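PDB 6WWD: dITP/XTP pyrophosphatase from Mycobacteroides abscessus, which probably hydrolyses non-canonical purine nucleoside triphosphates such as XTP, dITP and ITP to monophosphates and diphosphate, cleansing the nucleotide pool. Local coordinates for residues D78-M83 with A107-I112. Numbering follows the deposited sequence.
Sequences DALNWM and AQLSDI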
loop_
_atom_site.group_PDB
_atom_site.type_symbol
_atom_site.label_atom_id
_atom_site.label_comp_id
_atom_site.label_asym_id
_atom_site.label_seq_id
_atom_site.Cartn_x
_atom_site.Cartn_y
_atom_site.Cartn_z
ATOM N N ASP D 78 -11.035 4.377 3.157
ATOM C CA ASP D 78 -9.896 4.018 3.999
ATOM C C ASP D 78 -10.129 2.700 4.734
ATOM O O ASP D 78 -9.275 1.798 4.722
ATOM C CB ASP D 78 -9.611 5.141 5.003
ATOM C CG ASP D 78 -9.275 6.465 4.329
ATOM O OD1 ASP D 78 -9.441 6.586 3.096
ATOM O OD2 ASP D 78 -8.847 7.404 5.030
ATOM N N ALA D 79 -11.292 2.566 5.377
ATOM C CA ALA D 79 -11.580 1.388 6.190
ATOM C C ALA D 79 -11.651 0.098 5.379
ATOM O O ALA D 79 -11.602 -0.994 5.968
ATOM C CB ALA D 79 -12.906 1.591 6.944
ATOM N N LEU D 80 -11.792 0.191 4.053
ATOM C CA LEU D 80 -11.805 -0.971 3.171
ATOM C C LEU D 80 -10.505 -1.086 2.380
ATOM O O LEU D 80 -10.483 -1.653 1.276
ATOM C CB LEU D 80 -12.997 -0.918 2.210
ATOM C CG LEU D 80 -14.424 -0.796 2.776
ATOM C CD1 LEU D 80 -15.476 -0.841 1.655
ATOM C CD2 LEU D 80 -14.764 -1.827 3.867
ATOM N N ASN D 81 -9.419 -0.554 2.937
ATOM C CA ASN D 81 -8.109 -0.545 2.277
ATOM C C ASN D 81 -8.210 0.023 0.863
ATOM O O ASN D 81 -7.572 -0.464 -0.076
ATOM C CB ASN D 81 -7.471 -1.931 2.251
ATOM C CG ASN D 81 -5.955 -1.864 2.266
ATOM O OD1 ASN D 81 -5.376 -0.995 2.908
ATOM N ND2 ASN D 81 -5.310 -2.776 1.553
ATOM N N TRP D 82 -9.018 1.072 0.730
ATOM C CA TRP D 82 -9.213 1.870 -0.475
ATOM C C TRP D 82 -10.018 1.154 -1.550
ATOM O O TRP D 82 -10.131 1.665 -2.667
ATOM C CB TRP D 82 -7.868 2.405 -0.994
ATOM C CG TRP D 82 -7.440 3.489 -0.028
ATOM C CD1 TRP D 82 -7.922 4.767 0.023
ATOM C CD2 TRP D 82 -6.545 3.359 1.081
ATOM N NE1 TRP D 82 -7.354 5.455 1.064
ATOM C CE2 TRP D 82 -6.501 4.616 1.731
ATOM C CE3 TRP D 82 -5.740 2.320 1.560
ATOM C CZ2 TRP D 82 -5.703 4.856 2.844
ATOM C CZ3 TRP D 82 -4.959 2.553 2.685
ATOM C CH2 TRP D 82 -4.941 3.814 3.308
ATOM N N MET D 83 -10.646 0.023 -1.223
ATOM C CA MET D 83 -11.788 -0.456 -1.990
ATOM C C MET D 83 -13.005 0.413 -1.626
ATOM O O MET D 83 -12.953 1.186 -0.677
ATOM C CB MET D 83 -12.029 -1.943 -1.708
ATOM C CG MET D 83 -10.816 -2.857 -2.003
ATOM S SD MET D 83 -10.243 -2.713 -3.720
ATOM C CE MET D 83 -11.521 -3.672 -4.549
ATOM N N ALA D 107 -23.670 -0.950 5.297
ATOM C CA ALA D 107 -23.745 -2.079 6.217
ATOM C C ALA D 107 -22.355 -2.559 6.599
ATOM O O ALA D 107 -22.114 -2.918 7.758
ATOM C CB ALA D 107 -24.555 -3.223 5.607
ATOM N N GLN D 108 -21.431 -2.589 5.632
ATOM C CA GLN D 108 -20.063 -3.006 5.936
ATOM C C GLN D 108 -19.433 -2.088 6.974
ATOM O O GLN D 108 -18.711 -2.551 7.866
ATOM C CB GLN D 108 -19.209 -3.039 4.658
ATOM C CG GLN D 108 -19.516 -4.206 3.702
ATOM C CD GLN D 108 -18.694 -4.153 2.428
ATOM O OE1 GLN D 108 -18.464 -3.085 1.882
ATOM N NE2 GLN D 108 -18.243 -5.304 1.960
ATOM N N LEU D 109 -19.743 -0.792 6.908
ATOM C CA LEU D 109 -19.140 0.215 7.766
ATOM C C LEU D 109 -20.005 0.581 8.980
ATOM O O LEU D 109 -19.675 1.527 9.693
ATOM C CB LEU D 109 -18.858 1.468 6.932
ATOM C CG LEU D 109 -17.999 1.356 5.666
ATOM C CD1 LEU D 109 -17.844 2.753 5.066
ATOM C CD2 LEU D 109 -16.638 0.749 5.922
ATOM N N SER D 110 -21.057 -0.185 9.277
ATOM C CA SER D 110 -22.092 0.328 10.168
ATOM C C SER D 110 -21.590 0.630 11.569
ATOM O O SER D 110 -22.227 1.410 12.286
ATOM C CB SER D 110 -23.258 -0.655 10.256
ATOM O OG SER D 110 -22.857 -1.812 10.950
ATOM N N ASP D 111 -20.471 0.056 11.989
ATOM C CA ASP D 111 -20.004 0.300 13.344
ATOM C C ASP D 111 -18.746 1.162 13.405
ATOM O O ASP D 111 -18.164 1.318 14.484
ATOM C CB ASP D 111 -19.805 -1.037 14.057
ATOM C CG ASP D 111 -21.110 -1.817 14.177
ATOM O OD1 ASP D 111 -22.102 -1.212 14.643
ATOM O OD2 ASP D 111 -21.150 -3.020 13.826
ATOM N N ILE D 112 -18.340 1.762 12.294
ATOM C CA ILE D 112 -17.074 2.479 12.206
ATOM C C ILE D 112 -17.304 3.920 12.648
ATOM O O ILE D 112 -18.178 4.594 12.081
ATOM C CB ILE D 112 -16.495 2.425 10.789
ATOM C CG1 ILE D 112 -16.359 0.968 10.325
ATOM C CG2 ILE D 112 -15.156 3.124 10.747
ATOM C CD1 ILE D 112 -15.835 0.014 11.420
#
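The flat group that touches across this contact is the Gln108 amide, whose OE1 meets Leu80 CD1 at 3.7 Å, the two side chains crossing at about a right angle. The oxygen accepts a hydrogen bond from Trp91 NE1 of the same chain, while NE2 donates to the backbone carbonyl O of Trp91 of the second subunit; the two bonds satisfy the buried amide and fix its rotation. The other flat group, the Trp82 indole, packs within the loop 78-83, with Asp78 CA 4.1 Å above one face and offset toward the rim. The rest of the contact is apolar. Leu109 CD2 meets both Leu80 CD2, at 3.8 Å, and Ala79 CB, at 4.0 Å. With CG anti to the carbonyl carbon (chi1 -56°), Leu109 sets CD1 in line with the chain and turns the other methyl, CD2, to this pair. Two beta turns frame the packing: type I' from Leu80 to Met83, closed by Met83 N to Leu80 O, and type I from Leu109 to Ile112. The arrangement thus exemplifies a hairpin connection packed against a helix terminus: the loop joining antiparallel strands 67-77 and 84-85 meets the C-terminal end of helix 98-108, beside the second subunit of the dimer.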